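Local coordinates for Lmo2812 protein (Listeria monocytogenes EGD-e, PDB 5ZQA), which is probably a serine-type D-Ala-D-Ala carboxypeptidase, a penicillin-binding protein that would trim peptide stems during peptidoglycan synthesis, at residues A[80-92]-A[105-117]. Sequence-based numbering, arbitrary orientation.
Sequences ELSWDEKLDLVRL and QKRTWSVRDLYSA
The indole of W83 carries the guanidinium of R112 flat over one face, with CZ of R112 3.8 Å from the centroid of the six-membered ring and the planes 21° apart, a cation-pi stack. R112 reaches it by bending at chi2 and chi3, which folds the chain back over the indole. The benzo edge of W83 points into the face of Y115 in a T-shaped pair, planes at 65°. A broad, electron-rich indole suits this place because face and edge are both used. At the far end, NH2 of R107 lies over one face of the R91 guanidinium, 3.3 Å from NH2 of R91. The two like charges lie close with no hydrogen bond between them; R107 also has a cation-pi partner in Y101. The W109 ring meets K106 O at its edge, through NE1, while CD1 of L89 approaches obliquely.

Between these groups runs a two-stranded antiparallel ladder. L87 and W109 form its hydrogen-bonded pair, with L87 N 2.8 Å from W109 O, and L89 N to R107 O continues it. Beyond strand 108-110, the first amides of the helix are taken by carbonyls: V111 N by E85 O (2.9 Å) and R112 N by W83 O. S110 is the N-cap, its short hydroxyl accepting from D113 N.

The two faces differ. On the one with K86 and S110, T108 OG1 donates to D88 OD1 (2.6 Å), a polar pair fit for an exposed side. On the face with L87 and W109, L87 crosses V111 and L114 of the helix, and CD2 of L89 slides past CD2 of L114 at 3.5 Å.

This two-stranded antiparallel sheet, its strands joined through helix 100-104, leads into helix 111-120; L87 and L89 pack against helix 124-135, and W83 and Y115 against helix 65-77.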
loop_
_atom_site.group_PDB
_atom_site.type_symbol
_atom_site.label_atom_id
_atom_site.label_comp_id
_atom_site.label_asym_id
_atom_site.label_seq_id
_atom_site.Cartn_x
_atom_site.Cartn_y
_atom_site.Cartn_z
ATOM N N GLU A 80 17.114 -12.662 7.156
ATOM C CA GLU A 80 16.544 -13.724 6.335
ATOM C C GLU A 80 16.478 -13.340 4.858
ATOM O O GLU A 80 16.030 -14.131 4.030
ATOM C CB GLU A 80 15.130 -14.080 6.821
ATOM C CG GLU A 80 15.080 -14.695 8.208
ATOM C CD GLU A 80 13.693 -14.656 8.840
ATOM O OE1 GLU A 80 12.774 -14.017 8.273
ATOM O OE2 GLU A 80 13.526 -15.264 9.921
ATOM N N LEU A 81 16.900 -12.117 4.548
ATOM C CA LEU A 81 16.802 -11.561 3.201
ATOM C C LEU A 81 17.814 -10.435 3.076
ATOM O O LEU A 81 17.982 -9.654 4.011
ATOM C CB LEU A 81 15.383 -11.047 2.928
ATOM C CG LEU A 81 15.058 -10.472 1.543
ATOM C CD1 LEU A 81 14.977 -11.565 0.494
ATOM C CD2 LEU A 81 13.756 -9.675 1.584
ATOM N N SER A 82 18.503 -10.362 1.939
ATOM C CA SER A 82 19.446 -9.280 1.691
ATOM C C SER A 82 18.962 -8.382 0.563
ATOM O O SER A 82 18.382 -8.856 -0.410
ATOM C CB SER A 82 20.828 -9.844 1.355
ATOM O OG SER A 82 21.369 -10.518 2.477
ATOM N N TRP A 83 19.199 -7.079 0.703
ATOM C CA TRP A 83 18.769 -6.122 -0.302
ATOM C C TRP A 83 19.436 -6.346 -1.667
ATOM O O TRP A 83 18.897 -5.922 -2.692
ATOM C CB TRP A 83 19.051 -4.695 0.172
ATOM C CG TRP A 83 18.148 -4.191 1.263
ATOM C CD1 TRP A 83 18.519 -3.806 2.518
ATOM C CD2 TRP A 83 16.733 -3.997 1.189
ATOM N NE1 TRP A 83 17.423 -3.377 3.230
ATOM C CE2 TRP A 83 16.312 -3.489 2.435
ATOM C CE3 TRP A 83 15.778 -4.199 0.191
ATOM C CZ2 TRP A 83 14.982 -3.190 2.713
ATOM C CZ3 TRP A 83 14.455 -3.897 0.469
ATOM C CH2 TRP A 83 14.070 -3.393 1.719
ATOM N N ASP A 84 20.594 -7.007 -1.685
ATOM C CA ASP A 84 21.316 -7.179 -2.946
ATOM C C ASP A 84 21.075 -8.529 -3.622
ATOM O O ASP A 84 21.692 -8.816 -4.648
ATOM C CB ASP A 84 22.823 -6.991 -2.727
ATOM C CG ASP A 84 23.436 -8.107 -1.907
ATOM O OD1 ASP A 84 22.717 -8.709 -1.082
ATOM O OD2 ASP A 84 24.647 -8.375 -2.087
ATOM N N GLU A 85 20.204 -9.366 -3.065
ATOM C CA GLU A 85 19.830 -10.589 -3.773
ATOM C C GLU A 85 19.195 -10.215 -5.100
ATOM O O GLU A 85 18.438 -9.247 -5.170
ATOM C CB GLU A 85 18.860 -11.436 -2.958
ATOM C CG GLU A 85 19.426 -11.956 -1.658
ATOM C CD GLU A 85 18.466 -12.896 -0.969
ATOM O OE1 GLU A 85 17.817 -13.696 -1.679
ATOM O OE2 GLU A 85 18.357 -12.824 0.269
ATOM N N LYS A 86 19.494 -10.983 -6.144
ATOM C CA LYS A 86 18.948 -10.726 -7.474
ATOM C C LYS A 86 17.903 -11.779 -7.791
ATOM O O LYS A 86 18.172 -12.986 -7.728
ATOM C CB LYS A 86 20.052 -10.726 -8.538
ATOM C CG LYS A 86 21.111 -9.658 -8.309
ATOM C CD LYS A 86 20.633 -8.314 -8.823
ATOM C CE LYS A 86 21.543 -7.180 -8.363
ATOM N NZ LYS A 86 22.956 -7.361 -8.801
ATOM N N LEU A 87 16.698 -11.323 -8.122
ATOM C CA LEU A 87 15.597 -12.233 -8.351
ATOM C C LEU A 87 15.036 -12.038 -9.746
ATOM O O LEU A 87 15.159 -10.957 -10.321
ATOM C CB LEU A 87 14.500 -12.012 -7.315
ATOM C CG LEU A 87 14.944 -12.060 -5.866
ATOM C CD1 LEU A 87 13.738 -11.736 -4.996
ATOM C CD2 LEU A 87 15.517 -13.425 -5.523
ATOM N N ASP A 88 14.403 -13.078 -10.274
ATOM C CA ASP A 88 13.829 -13.021 -11.614
ATOM C C ASP A 88 12.347 -12.734 -11.540
ATOM O O ASP A 88 11.612 -13.443 -10.847
ATOM C CB ASP A 88 14.062 -14.335 -12.354
ATOM C CG ASP A 88 15.529 -14.657 -12.501
ATOM O OD1 ASP A 88 16.276 -13.801 -13.015
ATOM O OD2 ASP A 88 15.946 -15.757 -12.076
ATOM N N LEU A 89 11.913 -11.696 -12.257
ATOM C CA LEU A 89 10.510 -11.302 -12.265
ATOM C C LEU A 89 9.625 -12.443 -12.736
ATOM O O LEU A 89 9.901 -13.069 -13.765
ATOM C CB LEU A 89 10.283 -10.088 -13.163
ATOM C CG LEU A 89 10.734 -8.766 -12.559
ATOM C CD1 LEU A 89 10.697 -7.671 -13.612
ATOM C CD2 LEU A 89 9.837 -8.443 -11.349
ATOM N N VAL A 90 8.571 -12.712 -11.974
ATOM C CA VAL A 90 7.603 -13.719 -12.365
ATOM C C VAL A 90 6.802 -13.182 -13.552
ATOM O O VAL A 90 6.620 -11.974 -13.706
ATOM C CB VAL A 90 6.648 -14.101 -11.203
ATOM C CG1 VAL A 90 7.422 -14.410 -9.929
ATOM C CG2 VAL A 90 5.650 -13.002 -10.959
ATOM N N ARG A 91 6.345 -14.084 -14.411
ATOM C CA ARG A 91 5.488 -13.686 -15.522
ATOM C C ARG A 91 4.048 -13.620 -15.046
ATOM O O ARG A 91 3.574 -14.529 -14.365
ATOM C CB ARG A 91 5.616 -14.663 -16.693
ATOM C CG ARG A 91 6.918 -14.524 -17.456
ATOM C CD ARG A 91 7.049 -15.584 -18.536
ATOM N NE ARG A 91 8.204 -15.326 -19.388
ATOM C CZ ARG A 91 9.455 -15.629 -19.060
ATOM N NH1 ARG A 91 9.718 -16.204 -17.893
ATOM N NH2 ARG A 91 10.446 -15.354 -19.900
ATOM N N LEU A 92 3.365 -12.534 -15.385
ATOM C CA LEU A 92 1.967 -12.373 -15.013
ATOM C C LEU A 92 1.078 -12.887 -16.137
ATOM O O LEU A 92 1.379 -12.671 -17.307
ATOM C CB LEU A 92 1.653 -10.909 -14.722
ATOM C CG LEU A 92 2.503 -10.207 -13.659
ATOM C CD1 LEU A 92 2.252 -8.710 -13.735
ATOM C CD2 LEU A 92 2.193 -10.739 -12.262
ATOM N N GLN A 105 11.675 -4.317 -19.829
ATOM C CA GLN A 105 12.133 -5.542 -20.488
ATOM C C GLN A 105 13.399 -6.129 -19.844
ATOM O O GLN A 105 14.205 -6.784 -20.506
ATOM C CB GLN A 105 12.361 -5.284 -21.986
ATOM C CG GLN A 105 11.117 -4.756 -22.696
ATOM C CD GLN A 105 10.018 -5.794 -22.772
ATOM O OE1 GLN A 105 8.892 -5.559 -22.333
ATOM N NE2 GLN A 105 10.340 -6.951 -23.338
ATOM N N LYS A 106 13.561 -5.895 -18.544
ATOM C CA LYS A 106 14.636 -6.516 -17.775
ATOM C C LYS A 106 14.027 -7.511 -16.797
ATOM O O LYS A 106 13.087 -7.186 -16.066
ATOM C CB LYS A 106 15.464 -5.469 -17.024
ATOM C CG LYS A 106 16.168 -4.472 -17.932
ATOM C CD LYS A 106 17.217 -5.157 -18.781
ATOM C CE LYS A 106 18.610 -4.663 -18.449
ATOM N NZ LYS A 106 19.636 -5.335 -19.298
ATOM N N ARG A 107 14.563 -8.729 -16.792
ATOM C CA ARG A 107 14.000 -9.806 -15.988
ATOM C C ARG A 107 14.530 -9.819 -14.558
ATOM O O ARG A 107 13.796 -10.142 -13.621
ATOM C CB ARG A 107 14.291 -11.152 -16.664
ATOM C CG ARG A 107 13.795 -12.370 -15.914
ATOM C CD ARG A 107 12.284 -12.406 -15.874
ATOM N NE ARG A 107 11.712 -12.496 -17.218
ATOM C CZ ARG A 107 10.449 -12.200 -17.514
ATOM N NH1 ARG A 107 9.615 -11.781 -16.568
ATOM N NH2 ARG A 107 10.018 -12.315 -18.765
ATOM N N THR A 108 15.798 -9.458 -14.386
ATOM C CA THR A 108 16.492 -9.700 -13.122
ATOM C C THR A 108 16.815 -8.408 -12.376
ATOM O O THR A 108 17.460 -7.525 -12.925
ATOM C CB THR A 108 17.785 -10.486 -13.383
ATOM O OG1 THR A 108 17.461 -11.696 -14.074
ATOM C CG2 THR A 108 18.514 -10.822 -12.075
ATOM N N TRP A 109 16.361 -8.316 -11.128
ATOM C CA TRP A 109 16.473 -7.097 -10.316
ATOM C C TRP A 109 16.872 -7.418 -8.895
ATOM O O TRP A 109 16.565 -8.495 -8.394
ATOM C CB TRP A 109 15.138 -6.345 -10.265
ATOM C CG TRP A 109 14.666 -5.856 -11.592
ATOM C CD1 TRP A 109 14.062 -6.590 -12.574
ATOM C CD2 TRP A 109 14.762 -4.520 -12.089
ATOM N NE1 TRP A 109 13.780 -5.790 -13.657
ATOM C CE2 TRP A 109 14.206 -4.514 -13.388
ATOM C CE3 TRP A 109 15.276 -3.323 -11.570
ATOM C CZ2 TRP A 109 14.131 -3.361 -14.162
ATOM C CZ3 TRP A 109 15.203 -2.185 -12.341
ATOM C CH2 TRP A 109 14.632 -2.211 -13.626
ATOM N N SER A 110 17.503 -6.456 -8.228
ATOM C CA SER A 110 17.794 -6.602 -6.810
ATOM C C SER A 110 16.515 -6.511 -5.990
ATOM O O SER A 110 15.531 -5.899 -6.410
ATOM C CB SER A 110 18.782 -5.533 -6.339
ATOM O OG SER A 110 18.180 -4.253 -6.351
ATOM N N VAL A 111 16.528 -7.146 -4.824
ATOM C CA VAL A 111 15.423 -7.043 -3.878
ATOM C C VAL A 111 15.103 -5.583 -3.562
ATOM O O VAL A 111 13.929 -5.199 -3.497
ATOM C CB VAL A 111 15.744 -7.827 -2.583
ATOM C CG1 VAL A 111 14.796 -7.455 -1.459
ATOM C CG2 VAL A 111 15.719 -9.338 -2.878
ATOM N N ARG A 112 16.136 -4.759 -3.405
ATOM C CA ARG A 112 15.942 -3.325 -3.216
ATOM C C ARG A 112 15.096 -2.721 -4.336
ATOM O O ARG A 112 14.105 -2.028 -4.085
ATOM C CB ARG A 112 17.294 -2.613 -3.140
ATOM C CG ARG A 112 17.238 -1.096 -3.275
ATOM C CD ARG A 112 16.424 -0.433 -2.180
ATOM N NE ARG A 112 17.056 -0.598 -0.873
ATOM C CZ ARG A 112 16.499 -0.251 0.281
ATOM N NH1 ARG A 112 15.279 0.286 0.310
ATOM N NH2 ARG A 112 17.168 -0.460 1.409
ATOM N N ASP A 113 15.476 -3.012 -5.579
ATOM C CA ASP A 113 14.783 -2.404 -6.710
ATOM C C ASP A 113 13.367 -2.962 -6.860
ATOM O O ASP A 113 12.456 -2.237 -7.252
ATOM C CB ASP A 113 15.562 -2.615 -8.005
ATOM C CG ASP A 113 16.765 -1.694 -8.125
ATOM O OD1 ASP A 113 16.913 -0.758 -7.307
ATOM O OD2 ASP A 113 17.552 -1.893 -9.071
ATOM N N LEU A 114 13.177 -4.241 -6.537
ATOM C CA LEU A 114 11.846 -4.844 -6.593
ATOM C C LEU A 114 10.925 -4.214 -5.553
ATOM O O LEU A 114 9.770 -3.899 -5.842
ATOM C CB LEU A 114 11.936 -6.348 -6.377
ATOM C CG LEU A 114 12.654 -7.110 -7.493
ATOM C CD1 LEU A 114 12.911 -8.532 -7.036
ATOM C CD2 LEU A 114 11.820 -7.103 -8.764
ATOM N N TYR A 115 11.450 -4.045 -4.345
ATOM C CA TYR A 115 10.738 -3.348 -3.273
ATOM C C TYR A 115 10.373 -1.917 -3.687
ATOM O O TYR A 115 9.223 -1.492 -3.518
ATOM C CB TYR A 115 11.610 -3.393 -2.012
ATOM C CG TYR A 115 11.224 -2.477 -0.875
ATOM C CD1 TYR A 115 11.813 -1.227 -0.748
ATOM C CD2 TYR A 115 10.338 -2.893 0.107
ATOM C CE1 TYR A 115 11.493 -0.382 0.294
ATOM C CE2 TYR A 115 10.016 -2.060 1.163
ATOM C CZ TYR A 115 10.598 -0.805 1.250
ATOM O OH TYR A 115 10.289 0.037 2.295
ATOM N N SER A 116 11.323 -1.184 -4.268
ATOM C CA SER A 116 11.019 0.164 -4.742
ATOM C C SER A 116 9.936 0.153 -5.816
ATOM O O SER A 116 9.025 0.970 -5.772
ATOM C CB SER A 116 12.270 0.848 -5.294
ATOM O OG SER A 116 13.258 0.968 -4.287
ATOM N N ALA A 117 10.045 -0.760 -6.782
ATOM C CA ALA A 117 9.072 -0.829 -7.876
ATOM C C ALA A 117 7.674 -1.165 -7.363
ATOM O O ALA A 117 6.681 -0.569 -7.788
ATOM C CB ALA A 117 9.521 -1.853 -8.925
#